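Local coordinates for protein alpha-L-rhamnosidase (Aspergillus terreus, PDB 6GSZ) that probably releases terminal non-reducing alpha-L-rhamnose from alpha-L-rhamnosides by hydrolysis, and binds calcium ions, at residues A[579-584]-A[754-759]. Numbering follows the deposited sequence.
Sequences ADWLDP and GQMTSF. With BGC (beta-D-glucopyranose), chain B; MAN (alpha-D-mannopyranose), chain F.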
ATOM      1  N   ALA A 579     -16.336  -9.079 -12.971  1.00 13.47           N
ATOM      2  CA  ALA A 579     -16.049  -8.574 -14.347  1.00 14.69           C
ATOM      3  C   ALA A 579     -15.982  -7.042 -14.330  1.00 12.63           C
ATOM      4  O   ALA A 579     -15.233  -6.476 -13.530  1.00 13.20           O
ATOM      5  CB  ALA A 579     -17.023  -9.155 -15.344  1.00 14.85           C
ATOM      6  N   ASP A 580     -16.649  -6.355 -15.284  1.00 12.91           N
ATOM      7  CA  ASP A 580     -16.478  -4.902 -15.401  1.00 12.73           C
ATOM      8  C   ASP A 580     -17.355  -4.155 -14.399  1.00 13.94           C
ATOM      9  O   ASP A 580     -18.223  -3.355 -14.765  1.00 15.68           O
ATOM     10  CB  ASP A 580     -16.683  -4.406 -16.837  1.00 13.31           C
ATOM     11  CG  ASP A 580     -16.028  -3.047 -17.093  1.00 13.28           C
ATOM     12  OD1 ASP A 580     -15.007  -2.710 -16.418  1.00 13.70           O
ATOM     13  OD2 ASP A 580     -16.549  -2.309 -17.978  1.00 14.82           O
ATOM     14  N   TRP A 581     -17.003  -4.340 -13.126  1.00 13.28           N
ATOM     15  CA  TRP A 581     -17.681  -3.775 -11.973  1.00 12.55           C
ATOM     16  C   TRP A 581     -17.731  -2.247 -12.072  1.00 13.81           C
ATOM     17  O   TRP A 581     -16.735  -1.626 -12.364  1.00 13.85           O
ATOM     18  CB  TRP A 581     -16.888  -4.250 -10.748  1.00 12.69           C
ATOM     19  CG  TRP A 581     -17.446  -3.900  -9.403  1.00 13.70           C
ATOM     20  CD1 TRP A 581     -16.946  -2.953  -8.541  1.00 12.54           C
ATOM     21  CD2 TRP A 581     -18.580  -4.494  -8.757  1.00 14.18           C
ATOM     22  NE1 TRP A 581     -17.702  -2.936  -7.397  1.00 13.59           N
ATOM     23  CE2 TRP A 581     -18.695  -3.867  -7.501  1.00 15.48           C
ATOM     24  CE3 TRP A 581     -19.478  -5.518  -9.100  1.00 14.71           C
ATOM     25  CZ2 TRP A 581     -19.678  -4.237  -6.577  1.00 15.79           C
ATOM     26  CZ3 TRP A 581     -20.479  -5.844  -8.200  1.00 16.56           C
ATOM     27  CH2 TRP A 581     -20.557  -5.223  -6.956  1.00 18.19           C
ATOM     28  N   LEU A 582     -18.902  -1.652 -11.785  1.00 14.41           N
ATOM     29  CA  LEU A 582     -19.068  -0.207 -11.658  1.00 14.42           C
ATOM     30  C   LEU A 582     -18.873   0.494 -13.010  1.00 14.59           C
ATOM     31  O   LEU A 582     -18.560   1.663 -13.050  1.00 15.08           O
ATOM     32  CB  LEU A 582     -18.161   0.348 -10.541  1.00 14.28           C
ATOM     33  CG  LEU A 582     -18.721   0.180  -9.132  1.00 14.79           C
ATOM     34  CD1 LEU A 582     -17.703   0.608  -8.082  1.00 15.03           C
ATOM     35  CD2 LEU A 582     -20.032   0.930  -8.976  1.00 16.50           C
ATOM     36  N   ASP A 583     -19.200  -0.217 -14.097  1.00 15.30           N
ATOM     37  CA  ASP A 583     -19.509   0.415 -15.389  1.00 14.97           C
ATOM     38  C   ASP A 583     -20.432   1.580 -15.060  1.00 17.09           C
ATOM     39  O   ASP A 583     -21.378   1.383 -14.301  1.00 15.85           O
ATOM     40  CB  ASP A 583     -20.158  -0.633 -16.312  1.00 16.26           C
ATOM     41  CG  ASP A 583     -20.679  -0.182 -17.662  1.00 16.12           C
ATOM     42  OD1 ASP A 583     -21.020   1.023 -17.802  1.00 16.62           O
ATOM     43  OD2 ASP A 583     -20.752  -1.058 -18.544  1.00 16.20           O
ATOM     44  N   PRO A 584     -20.213   2.810 -15.557  1.00 15.07           N
ATOM     45  CA  PRO A 584     -21.080   3.936 -15.194  1.00 15.83           C
ATOM     46  C   PRO A 584     -22.560   3.769 -15.585  1.00 16.43           C
ATOM     47  O   PRO A 584     -23.429   4.464 -15.030  1.00 18.23           O
ATOM     48  CB  PRO A 584     -20.463   5.123 -15.933  1.00 16.27           C
ATOM     49  CG  PRO A 584     -19.681   4.512 -17.044  1.00 16.62           C
ATOM     50  CD  PRO A 584     -19.157   3.197 -16.502  1.00 15.12           C
ATOM     51  N   GLY A 754     -26.846   4.470  -4.106  1.00 20.08           N
ATOM     52  CA  GLY A 754     -26.364   3.146  -3.841  1.00 19.47           C
ATOM     53  C   GLY A 754     -25.851   3.019  -2.415  1.00 17.55           C
ATOM     54  O   GLY A 754     -25.150   3.878  -1.925  1.00 18.80           O
ATOM     55  N   GLN A 755     -26.157   1.872  -1.802  1.00 18.15           N
ATOM     56  CA  GLN A 755     -25.774   1.612  -0.437  1.00 17.58           C
ATOM     57  C   GLN A 755     -24.244   1.519  -0.348  1.00 15.78           C
ATOM     58  O   GLN A 755     -23.633   1.827   0.697  1.00 17.54           O
ATOM     59  CB  GLN A 755     -26.403   0.305   0.077  1.00 19.18           C
ATOM     60  N   MET A 756     -23.627   1.061  -1.439  1.00 16.43           N
ATOM     61  CA  MET A 756     -22.167   0.949  -1.570  1.00 16.20           C
ATOM     62  C   MET A 756     -21.669   2.205  -2.294  1.00 15.10           C
ATOM     63  O   MET A 756     -21.722   2.269  -3.528  1.00 16.19           O
ATOM     64  CB  MET A 756     -21.796  -0.306  -2.351  1.00 15.68           C
ATOM     65  CG  MET A 756     -20.332  -0.575  -2.483  1.00 15.13           C
ATOM     66  SD  MET A 756     -19.960  -1.741  -3.805  1.00 17.56           S
ATOM     67  CE  MET A 756     -20.081  -0.671  -5.228  1.00 17.29           C
ATOM     68  N   THR A 757     -21.227   3.206  -1.528  1.00 14.07           N
ATOM     69  CA  THR A 757     -20.687   4.450  -2.078  1.00 15.14           C
ATOM     70  C   THR A 757     -19.569   4.983  -1.189  1.00 14.34           C
ATOM     71  O   THR A 757     -19.822   5.302  -0.019  1.00 17.64           O
ATOM     72  CB  THR A 757     -21.772   5.514  -2.254  1.00 15.54           C
ATOM     73  OG1 THR A 757     -22.769   5.014  -3.153  1.00 16.99           O
ATOM     74  CG2 THR A 757     -21.234   6.816  -2.788  1.00 16.55           C
ATOM     75  N   SER A 758     -18.359   5.078  -1.728  1.00 14.92           N
ATOM     76  CA  SER A 758     -17.191   5.573  -1.039  1.00 13.81           C
ATOM     77  C   SER A 758     -16.582   6.737  -1.835  1.00 12.42           C
ATOM     78  O   SER A 758     -16.581   6.741  -3.088  1.00 14.52           O
ATOM     79  CB  SER A 758     -16.192   4.449  -0.837  1.00 13.93           C
ATOM     80  OG  SER A 758     -14.853   4.879  -0.962  1.00 12.49           O
ATOM     81  N   PHE A 759     -15.967   7.686  -1.118  1.00 13.16           N
ATOM     82  CA  PHE A 759     -15.249   8.793  -1.721  1.00 13.34           C
ATOM     83  C   PHE A 759     -13.723   8.594  -1.619  1.00 11.70           C
ATOM     84  O   PHE A 759     -12.972   9.581  -1.737  1.00 13.91           O
ATOM     85  CB  PHE A 759     -15.676  10.144  -1.121  1.00 13.20           C
ATOM     86  CG  PHE A 759     -17.105  10.464  -1.442  1.00 13.34           C
ATOM     87  CD1 PHE A 759     -17.398  11.145  -2.602  1.00 14.91           C
ATOM     88  CD2 PHE A 759     -18.154  10.054  -0.625  1.00 14.74           C
ATOM     89  CE1 PHE A 759     -18.716  11.426  -2.933  1.00 16.52           C
ATOM     90  CE2 PHE A 759     -19.462  10.343  -0.960  1.00 16.60           C
ATOM     91  CZ  PHE A 759     -19.742  11.023  -2.111  1.00 16.93           C
TER
HETATM   92  C2  BGC B 968     -14.294  -3.327  -3.898  0.70 21.40           C
HETATM   93  C3  BGC B 968     -14.643  -4.203  -5.068  0.70 25.42           C
HETATM   94  C4  BGC B 968     -15.653  -5.303  -4.832  0.70 26.12           C
HETATM   95  C5  BGC B 968     -16.763  -4.647  -4.165  0.70 22.33           C
HETATM   96  C6  BGC B 968     -17.802  -5.734  -3.973  0.70 25.89           C
HETATM   97  C1  BGC B 968     -15.564  -2.864  -3.206  0.70 26.18           C
HETATM   98  O1  BGC B 968     -15.214  -1.938  -2.196  0.70 14.80           O
HETATM   99  O2  BGC B 968     -13.839  -2.071  -4.344  0.70 29.23           O
HETATM  100  O3  BGC B 968     -13.553  -4.896  -5.370  0.70 14.73           O
HETATM  101  O4  BGC B 968     -16.099  -6.053  -5.986  0.70 25.27           O
HETATM  102  O5  BGC B 968     -16.433  -3.960  -2.914  0.70 37.28           O
HETATM  103  O6  BGC B 968     -18.870  -5.195  -3.187  0.70 26.27           O
HETATM  104  C1  MAN F   6     -28.563   5.888 -16.144  0.70 27.86           C
HETATM  105  C2  MAN F   6     -28.223   4.402 -16.287  0.70 24.92           C
HETATM  106  C3  MAN F   6     -27.877   3.841 -14.902  0.70 24.85           C
HETATM  107  C4  MAN F   6     -26.712   4.636 -14.272  0.70 25.04           C
HETATM  108  C5  MAN F   6     -27.073   6.118 -14.274  0.70 26.82           C
HETATM  109  C6  MAN F   6     -25.916   6.969 -13.815  0.70 26.15           C
HETATM  110  O2  MAN F   6     -27.150   4.276 -17.208  0.70 28.54           O
HETATM  111  O3  MAN F   6     -27.660   2.409 -14.968  0.70 30.96           O
HETATM  112  O4  MAN F   6     -26.465   4.249 -12.855  0.70 23.97           O
HETATM  113  O5  MAN F   6     -27.490   6.638 -15.550  0.70 27.41           O
HETATM  114  O6  MAN F   6     -26.367   8.298 -13.943  0.70 29.53           O
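The indole of Trp581 meets the bound glucose with one face and Met756 with its edge. Over that face, set off toward the rim, O4 of BGC stands 3.7 Å above the ring plane, while the sugar's C6 comes to 3.5 Å from Trp581 CZ2. At the edge, near the plane, Met756 SD lies 3.7 Å from Trp581 CZ2; the sulfur is 5.1 Å from the centroid of the six-membered ring and 81° off its normal, an edge-on Met-aromatic contact. With CG anti to the backbone N (chi1 -175°), Trp581 carries its benzene end toward Met756 although its CB does not point that way.

Met756 is extended through its first two torsions and then bends at the thioether (chi3 79°), which turns CE toward the loop 579-584. There the methyl meets Leu582 tip to tip, with Leu582 CD1 3.9 Å from Met756 CE. Leu582 is the third residue of a type II beta turn from Asp580 to Asp583, and the carboxylate of Asp580 is tied down by Thr657 and the backbone N of Ala697. The backbone of Met756 is held in turn by Arg741, which bonds its carbonyl.

The two loops come from the 6-hairpin glycosidase domain, one before helix 598-619 and the other before helix 768-775, and meet in the wall of the glucose pocket. Met756 SD is also 3.7 Å from O6 of BGC, so sulfur and indole together border the C6 end of the glucose. No hydrogen bond joins 579-584 to 754-759: what passes between them is dispersion and probably a weak attraction between sulfur and ring edge. What Trp581 and Met756 offer the C6 end of the sugar is likewise mainly van der Waals contact, with hydrogen bonds to the glucose coming from Asp460, Asp473, His761 and Trp527.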